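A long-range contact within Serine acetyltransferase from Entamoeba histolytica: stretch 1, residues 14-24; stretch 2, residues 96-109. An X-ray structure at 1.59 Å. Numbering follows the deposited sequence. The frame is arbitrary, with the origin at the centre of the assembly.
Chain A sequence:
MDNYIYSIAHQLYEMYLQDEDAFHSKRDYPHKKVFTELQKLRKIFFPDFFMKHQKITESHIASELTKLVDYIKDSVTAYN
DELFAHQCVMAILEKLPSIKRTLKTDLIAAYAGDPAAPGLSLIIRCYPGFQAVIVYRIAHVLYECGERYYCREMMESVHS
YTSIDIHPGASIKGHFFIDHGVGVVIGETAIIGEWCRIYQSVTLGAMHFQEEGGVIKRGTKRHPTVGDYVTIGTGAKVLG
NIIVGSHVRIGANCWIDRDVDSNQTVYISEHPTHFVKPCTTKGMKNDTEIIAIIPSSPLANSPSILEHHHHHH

Stretch 1 (14-24) EMYLQDEDAFH
Stretch 2, residues 96-109: LPSIKRTLKTDLIA

One lysine serves three partners here: Lys 104 NZ donates hydrogen bonds within salt bridges to Asp 19 OD1 (3.0 Å) and Glu 20 OE1 (2.8 Å), while lying 4.7 Å from the centroid of the Phe 23 ring in a cation-pi contact. Its chi angles, m, t, p, t, lay the chain over one ring face, with Lys 104 CE 3.6 Å from the Phe 23 centroid.

Stretch 2 is helical throughout, kinked where the N atoms of Pro 97 and Ser 98 lack bonds to the preceding turn. The helix of stretch 1 runs nearly parallel to it, N-to-C directions 25° apart (signed crossing -25°), axes 11.6 Å apart, a gap that long side chains span. After it, extended Asp 19 and Glu 20 (phi/psi -62°/143° and -59°/157°) lead into a 3-10 turn, 21-23. Met 15 CA lies 8.2 Å from Pro 97 CA; Phe 23 CA repeats that distance to Lys 104 CA.

Asp 19 (chi1 m) divides its carboxylate: Lys 100 NZ, on a t, p, t, m chain, bonds Asp 19 OD2 at 2.8 Å, so this buried lysine has its charge met. Lysines one helical turn apart thus grip one acid.

Apolar contacts flank the charges. Met 15 (m, t, p) sets SD 4.0 Å from Pro 97 CB and CE 3.5 Å from Arg 101 CG; its methyl CE also approaches the carbonyl Pro 97 O at 3.2 Å. Buried Phe 23 (chi1 m, chi2 -84°) points CA-to-CB toward stretch 2; its face takes the Lys 104 chain, its edge aliphatic Leu 107 and Ile 108, with Phe 23 CE1 3.9 Å from Leu 107 CD1. Both sides summed, 443 Å² is buried.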

ATOM      1  N   GLU A  14      15.544  19.352  25.565  1.00 26.37           N
ATOM      2  CA  GLU A  14      15.067  20.613  26.133  1.00 27.09           C
ATOM      3  C   GLU A  14      13.789  21.091  25.444  1.00 26.70           C
ATOM      4  O   GLU A  14      12.888  21.633  26.094  1.00 27.29           O
ATOM      5  CB  GLU A  14      16.159  21.686  26.048  1.00 27.27           C
ATOM      6  CG  GLU A  14      17.269  21.542  27.095  1.00 29.98           C
ATOM      7  CD  GLU A  14      16.770  21.719  28.527  1.00 32.71           C
ATOM      8  OE1 GLU A  14      16.172  22.775  28.833  1.00 33.18           O
ATOM      9  OE2 GLU A  14      16.979  20.801  29.350  1.00 34.67           O
ATOM     10  N   MET A  15      13.717  20.886  24.130  1.00 26.18           N
ATOM     11  CA  MET A  15      12.507  21.184  23.366  1.00 25.40           C
ATOM     12  C   MET A  15      11.356  20.299  23.834  1.00 25.69           C
ATOM     13  O   MET A  15      10.247  20.787  24.050  1.00 25.87           O
ATOM     14  CB  MET A  15      12.751  20.995  21.870  1.00 25.04           C
ATOM     15  CG  MET A  15      13.629  22.078  21.261  1.00 23.50           C
ATOM     16  SD  MET A  15      14.347  21.543  19.707  1.00 22.02           S
ATOM     17  CE  MET A  15      13.075  22.036  18.562  1.00 20.41           C
ATOM     18  N   TYR A  16      11.635  19.007  24.001  1.00 25.98           N
ATOM     19  CA  TYR A  16      10.659  18.053  24.536  1.00 26.46           C
ATOM     20  C   TYR A  16      10.106  18.529  25.886  1.00 26.69           C
ATOM     21  O   TYR A  16       8.893  18.562  26.082  1.00 26.63           O
ATOM     22  CB  TYR A  16      11.286  16.656  24.627  1.00 26.31           C
ATOM     23  CG  TYR A  16      10.614  15.688  25.588  1.00 26.22           C
ATOM     24  CD1 TYR A  16       9.502  14.935  25.201  1.00 26.05           C
ATOM     25  CD2 TYR A  16      11.117  15.503  26.879  1.00 26.64           C
ATOM     26  CE1 TYR A  16       8.893  14.038  26.091  1.00 24.85           C
ATOM     27  CE2 TYR A  16      10.520  14.613  27.772  1.00 26.56           C
ATOM     28  CZ  TYR A  16       9.411  13.883  27.374  1.00 24.90           C
ATOM     29  OH  TYR A  16       8.828  13.002  28.261  1.00 25.24           O
ATOM     30  N   LEU A  17      10.994  18.935  26.793  1.00 27.14           N
ATOM     31  CA  LEU A  17      10.591  19.456  28.103  1.00 27.67           C
ATOM     32  C   LEU A  17       9.682  20.693  28.036  1.00 28.05           C
ATOM     33  O   LEU A  17       8.832  20.902  28.915  1.00 28.83           O
ATOM     34  CB  LEU A  17      11.823  19.761  28.957  1.00 27.78           C
ATOM     35  CG  LEU A  17      12.589  18.602  29.595  1.00 27.62           C
ATOM     36  CD1 LEU A  17      13.798  19.162  30.320  1.00 29.32           C
ATOM     37  CD2 LEU A  17      11.709  17.786  30.548  1.00 28.77           C
ATOM     38  N   GLN A  18       9.848  21.487  26.981  1.00 27.98           N
ATOM     39  CA  GLN A  18       9.145  22.761  26.830  1.00 28.16           C
ATOM     40  C   GLN A  18       7.929  22.655  25.910  1.00 27.69           C
ATOM     41  O   GLN A  18       7.180  23.620  25.753  1.00 27.50           O
ATOM     42  CB  GLN A  18      10.105  23.843  26.321  1.00 28.46           C
ATOM     43  CG  GLN A  18      11.222  24.200  27.304  1.00 30.39           C
ATOM     44  CD  GLN A  18      12.376  24.934  26.640  1.00 32.25           C
ATOM     45  OE1 GLN A  18      12.168  25.790  25.777  1.00 34.57           O
ATOM     46  NE2 GLN A  18      13.603  24.604  27.041  1.00 33.11           N
ATOM     47  N   ASP A  19       7.732  21.483  25.307  1.00 26.97           N
ATOM     48  CA  ASP A  19       6.547  21.236  24.482  1.00 26.73           C
ATOM     49  C   ASP A  19       5.268  21.358  25.306  1.00 26.64           C
ATOM     50  O   ASP A  19       5.222  20.975  26.473  1.00 26.50           O
ATOM     51  CB  ASP A  19       6.593  19.846  23.831  1.00 26.77           C
ATOM     52  CG  ASP A  19       7.532  19.771  22.636  1.00 25.96           C
ATOM     53  OD1 ASP A  19       7.877  20.821  22.043  1.00 25.33           O
ATOM     54  OD2 ASP A  19       7.916  18.634  22.281  1.00 25.61           O
ATOM     55  N   GLU A  20       4.239  21.901  24.668  1.00 26.76           N
ATOM     56  CA  GLU A  20       2.894  21.987  25.218  1.00 27.08           C
ATOM     57  C   GLU A  20       2.372  20.576  25.541  1.00 26.95           C
ATOM     58  O   GLU A  20       2.849  19.591  24.976  1.00 26.90           O
ATOM     59  CB  GLU A  20       1.982  22.711  24.215  1.00 27.57           C
ATOM     60  CG  GLU A  20       2.449  24.143  23.825  1.00 29.07           C
ATOM     61  CD  GLU A  20       3.477  24.199  22.680  1.00 30.70           C
ATOM     62  OE1 GLU A  20       4.133  23.183  22.366  1.00 28.40           O
ATOM     63  OE2 GLU A  20       3.637  25.287  22.088  1.00 33.09           O
ATOM     64  N   ASP A  21       1.396  20.481  26.446  1.00 26.77           N
ATOM     65  CA  ASP A  21       0.936  19.182  26.972  1.00 26.42           C
ATOM     66  C   ASP A  21       0.374  18.232  25.912  1.00 25.40           C
ATOM     67  O   ASP A  21       0.475  17.012  26.058  1.00 25.54           O
ATOM     68  CB  ASP A  21      -0.069  19.394  28.106  1.00 27.15           C
ATOM     69  CG  ASP A  21       0.263  20.617  28.929  1.00 29.03           C
ATOM     70  OD1 ASP A  21       1.059  20.494  29.889  1.00 32.33           O
ATOM     71  OD2 ASP A  21      -0.225  21.716  28.573  1.00 29.73           O
ATOM     72  N   ALA A  22      -0.204  18.803  24.857  1.00 24.24           N
ATOM     73  CA  ALA A  22      -0.745  18.040  23.730  1.00 23.60           C
ATOM     74  C   ALA A  22       0.306  17.174  23.030  1.00 23.23           C
ATOM     75  O   ALA A  22      -0.039  16.193  22.359  1.00 22.71           O
ATOM     76  CB  ALA A  22      -1.409  18.976  22.733  1.00 23.30           C
ATOM     77  N   PHE A  23       1.578  17.533  23.203  1.00 22.56           N
ATOM     78  CA  PHE A  23       2.690  16.797  22.608  1.00 22.38           C
ATOM     79  C   PHE A  23       3.300  15.830  23.624  1.00 22.62           C
ATOM     80  O   PHE A  23       4.349  15.235  23.381  1.00 23.20           O
ATOM     81  CB  PHE A  23       3.745  17.770  22.066  1.00 21.69           C
ATOM     82  CG  PHE A  23       3.219  18.702  21.011  1.00 21.23           C
ATOM     83  CD1 PHE A  23       3.163  18.298  19.673  1.00 19.96           C
ATOM     84  CD2 PHE A  23       2.777  19.983  21.345  1.00 21.03           C
ATOM     85  CE1 PHE A  23       2.678  19.154  18.690  1.00 21.62           C
ATOM     86  CE2 PHE A  23       2.285  20.843  20.363  1.00 20.67           C
ATOM     87  CZ  PHE A  23       2.234  20.430  19.035  1.00 21.54           C
ATOM     88  N   HIS A  24       2.621  15.672  24.756  1.00 23.12           N
ATOM     89  CA  HIS A  24       3.088  14.793  25.817  1.00 22.93           C
ATOM     90  C   HIS A  24       2.027  13.756  26.196  1.00 23.39           C
ATOM     91  O   HIS A  24       0.836  13.931  25.922  1.00 23.61           O
ATOM     92  CB  HIS A  24       3.469  15.608  27.061  1.00 23.35           C
ATOM     93  CG  HIS A  24       4.772  16.343  26.943  1.00 23.85           C
ATOM     94  ND1 HIS A  24       5.966  15.714  26.662  1.00 25.45           N
ATOM     95  CD2 HIS A  24       5.069  17.654  27.113  1.00 24.65           C
ATOM     96  CE1 HIS A  24       6.939  16.607  26.649  1.00 25.76           C
ATOM     97  NE2 HIS A  24       6.422  17.793  26.912  1.00 25.04           N
ATOM     98  N   LEU A  96      17.908  18.672  12.751  1.00 19.02           N
ATOM     99  CA  LEU A  96      16.892  17.947  13.547  1.00 18.77           C
ATOM    100  C   LEU A  96      16.028  18.831  14.461  1.00 18.57           C
ATOM    101  O   LEU A  96      14.811  18.598  14.565  1.00 18.29           O
ATOM    102  CB  LEU A  96      17.497  16.759  14.318  1.00 18.52           C
ATOM    103  CG  LEU A  96      17.970  15.610  13.426  1.00 18.47           C
ATOM    104  CD1 LEU A  96      18.641  14.527  14.267  1.00 18.84           C
ATOM    105  CD2 LEU A  96      16.822  15.012  12.618  1.00 19.53           C
ATOM    106  N   PRO A  97      16.629  19.843  15.113  1.00 18.60           N
ATOM    107  CA  PRO A  97      15.762  20.750  15.888  1.00 18.73           C
ATOM    108  C   PRO A  97      14.730  21.497  15.033  1.00 18.58           C
ATOM    109  O   PRO A  97      13.561  21.571  15.430  1.00 18.65           O
ATOM    110  CB  PRO A  97      16.755  21.723  16.537  1.00 19.07           C
ATOM    111  CG  PRO A  97      18.011  20.934  16.646  1.00 19.04           C
ATOM    112  CD  PRO A  97      18.057  20.098  15.388  1.00 18.37           C
ATOM    113  N   SER A  98      15.136  22.009  13.869  1.00 18.33           N
ATOM    114  CA  SER A  98      14.195  22.741  13.012  1.00 19.10           C
ATOM    115  C   SER A  98      13.108  21.818  12.452  1.00 18.49           C
ATOM    116  O   SER A  98      11.946  22.205  12.364  1.00 18.60           O
ATOM    117  CB  SER A  98      14.904  23.514  11.890  1.00 19.06           C
ATOM    118  OG  SER A  98      15.561  22.670  10.971  1.00 22.15           O
ATOM    119  N   ILE A  99      13.494  20.600  12.084  1.00 18.27           N
ATOM    120  CA  ILE A  99      12.531  19.583  11.661  1.00 17.26           C
ATOM    121  C   ILE A  99      11.517  19.279  12.771  1.00 17.42           C
ATOM    122  O   ILE A  99      10.318  19.186  12.509  1.00 16.56           O
ATOM    123  CB  ILE A  99      13.248  18.303  11.159  1.00 17.35           C
ATOM    124  CG1 ILE A  99      14.076  18.644   9.913  1.00 17.94           C
ATOM    125  CG2 ILE A  99      12.233  17.185  10.900  1.00 17.62           C
ATOM    126  CD1 ILE A  99      15.056  17.576   9.485  1.00 19.61           C
ATOM    127  N   LYS A 100      12.001  19.136  14.007  1.00 17.14           N
ATOM    128  CA  LYS A 100      11.120  18.909  15.161  1.00 17.38           C
ATOM    129  C   LYS A 100      10.046  20.005  15.258  1.00 17.91           C
ATOM    130  O   LYS A 100       8.863  19.712  15.417  1.00 17.05           O
ATOM    131  CB  LYS A 100      11.934  18.835  16.462  1.00 17.43           C
ATOM    132  CG  LYS A 100      11.098  18.836  17.746  1.00 17.68           C
ATOM    133  CD  LYS A 100      10.257  17.564  17.879  1.00 17.92           C
ATOM    134  CE  LYS A 100       9.190  17.721  18.953  1.00 16.65           C
ATOM    135  NZ  LYS A 100       9.729  18.315  20.206  1.00 19.52           N
ATOM    136  N   ARG A 101      10.474  21.264  15.148  1.00 17.89           N
ATOM    137  CA  ARG A 101       9.546  22.401  15.144  1.00 18.51           C
ATOM    138  C   ARG A 101       8.544  22.299  13.988  1.00 18.01           C
ATOM    139  O   ARG A 101       7.338  22.487  14.178  1.00 18.16           O
ATOM    140  CB  ARG A 101      10.324  23.724  15.101  1.00 18.65           C
ATOM    141  CG  ARG A 101      11.100  23.993  16.388  1.00 21.17           C
ATOM    142  CD  ARG A 101      11.811  25.350  16.420  1.00 23.62           C
ATOM    143  NE  ARG A 101      13.022  25.397  15.599  1.00 28.05           N
ATOM    144  CZ  ARG A 101      14.270  25.243  16.052  1.00 27.58           C
ATOM    145  NH1 ARG A 101      14.516  25.037  17.342  1.00 28.87           N
ATOM    146  NH2 ARG A 101      15.283  25.305  15.203  1.00 28.59           N
ATOM    147  N   THR A 102       9.033  21.941  12.802  1.00 17.64           N
ATOM    148  CA  THR A 102       8.152  21.833  11.647  1.00 17.10           C
ATOM    149  C   THR A 102       7.149  20.694  11.825  1.00 17.14           C
ATOM    150  O   THR A 102       5.975  20.833  11.464  1.00 17.57           O
ATOM    151  CB  THR A 102       8.940  21.615  10.346  1.00 17.07           C
ATOM    152  OG1 THR A 102       9.882  22.673  10.184  1.00 17.73           O
ATOM    153  CG2 THR A 102       7.999  21.598   9.151  1.00 18.00           C
ATOM    154  N   LEU A 103       7.614  19.573  12.375  1.00 16.35           N
ATOM    155  CA  LEU A 103       6.740  18.411  12.572  1.00 16.50           C
ATOM    156  C   LEU A 103       5.605  18.734  13.544  1.00 16.32           C
ATOM    157  O   LEU A 103       4.491  18.226  13.395  1.00 16.31           O
ATOM    158  CB  LEU A 103       7.537  17.191  13.043  1.00 16.98           C
ATOM    159  CG  LEU A 103       8.343  16.458  11.963  1.00 15.44           C
ATOM    160  CD1 LEU A 103       9.180  15.368  12.608  1.00 17.10           C
ATOM    161  CD2 LEU A 103       7.446  15.860  10.878  1.00 16.34           C
ATOM    162  N   LYS A 104       5.882  19.594  14.524  1.00 16.84           N
ATOM    163  CA  LYS A 104       4.826  20.061  15.422  1.00 16.77           C
ATOM    164  C   LYS A 104       3.736  20.790  14.638  1.00 16.35           C
ATOM    165  O   LYS A 104       2.546  20.552  14.875  1.00 17.11           O
ATOM    166  CB  LYS A 104       5.392  20.953  16.533  1.00 16.50           C
ATOM    167  CG  LYS A 104       6.080  20.165  17.632  1.00 17.06           C
ATOM    168  CD  LYS A 104       6.688  21.094  18.672  1.00 18.87           C
ATOM    169  CE  LYS A 104       5.629  21.647  19.611  1.00 19.51           C
ATOM    170  NZ  LYS A 104       6.179  22.724  20.498  1.00 21.71           N
ATOM    171  N   THR A 105       4.141  21.668  13.719  1.00 16.42           N
ATOM    172  CA  THR A 105       3.172  22.405  12.889  1.00 16.69           C
ATOM    173  C   THR A 105       2.371  21.467  11.977  1.00 16.45           C
ATOM    174  O   THR A 105       1.162  21.660  11.787  1.00 16.22           O
ATOM    175  CB  THR A 105       3.817  23.533  12.034  1.00 16.32           C
ATOM    176  OG1 THR A 105       4.577  22.972  10.954  1.00 18.06           O
ATOM    177  CG2 THR A 105       4.702  24.460  12.879  1.00 16.09           C
ATOM    178  N   ASP A 106       3.031  20.453  11.418  1.00 16.87           N
ATOM    179  CA  ASP A 106       2.329  19.428  10.633  1.00 17.12           C
ATOM    180  C   ASP A 106       1.233  18.733  11.453  1.00 17.51           C
ATOM    181  O   ASP A 106       0.142  18.440  10.944  1.00 18.45           O
ATOM    182  CB  ASP A 106       3.316  18.390  10.081  1.00 17.10           C
ATOM    183  CG  ASP A 106       4.414  19.014   9.232  1.00 17.72           C
ATOM    184  OD1 ASP A 106       4.150  19.998   8.502  1.00 17.55           O
ATOM    185  OD2 ASP A 106       5.555  18.525   9.293  1.00 16.05           O
ATOM    186  N   LEU A 107       1.524  18.461  12.721  1.00 17.45           N
ATOM    187  CA  LEU A 107       0.534  17.853  13.613  1.00 17.48           C
ATOM    188  C   LEU A 107      -0.650  18.772  13.862  1.00 17.56           C
ATOM    189  O   LEU A 107      -1.801  18.345  13.774  1.00 17.13           O
ATOM    190  CB  LEU A 107       1.170  17.442  14.935  1.00 17.75           C
ATOM    191  CG  LEU A 107       2.092  16.238  14.919  1.00 19.18           C
ATOM    192  CD1 LEU A 107       2.868  16.217  16.203  1.00 19.85           C
ATOM    193  CD2 LEU A 107       1.316  14.921  14.748  1.00 19.08           C
ATOM    194  N   ILE A 108      -0.358  20.034  14.155  1.00 17.46           N
ATOM    195  CA  ILE A 108      -1.390  21.066  14.294  1.00 17.89           C
ATOM    196  C   ILE A 108      -2.299  21.102  13.065  1.00 17.75           C
ATOM    197  O   ILE A 108      -3.530  21.105  13.195  1.00 17.81           O
ATOM    198  CB  ILE A 108      -0.754  22.451  14.539  1.00 18.00           C
ATOM    199  CG1 ILE A 108      -0.041  22.445  15.896  1.00 19.15           C
ATOM    200  CG2 ILE A 108      -1.819  23.549  14.488  1.00 18.13           C
ATOM    201  CD1 ILE A 108       0.941  23.580  16.110  1.00 23.26           C
ATOM    202  N   ALA A 109      -1.685  21.080  11.880  1.00 17.62           N
ATOM    203  CA  ALA A 109      -2.413  21.078  10.613  1.00 17.43           C
ATOM    204  C   ALA A 109      -3.272  19.822  10.453  1.00 17.56           C
ATOM    205  O   ALA A 109      -4.407  19.893   9.976  1.00 18.21           O
ATOM    206  CB  ALA A 109      -1.443  21.205   9.440  1.00 17.23           C
TER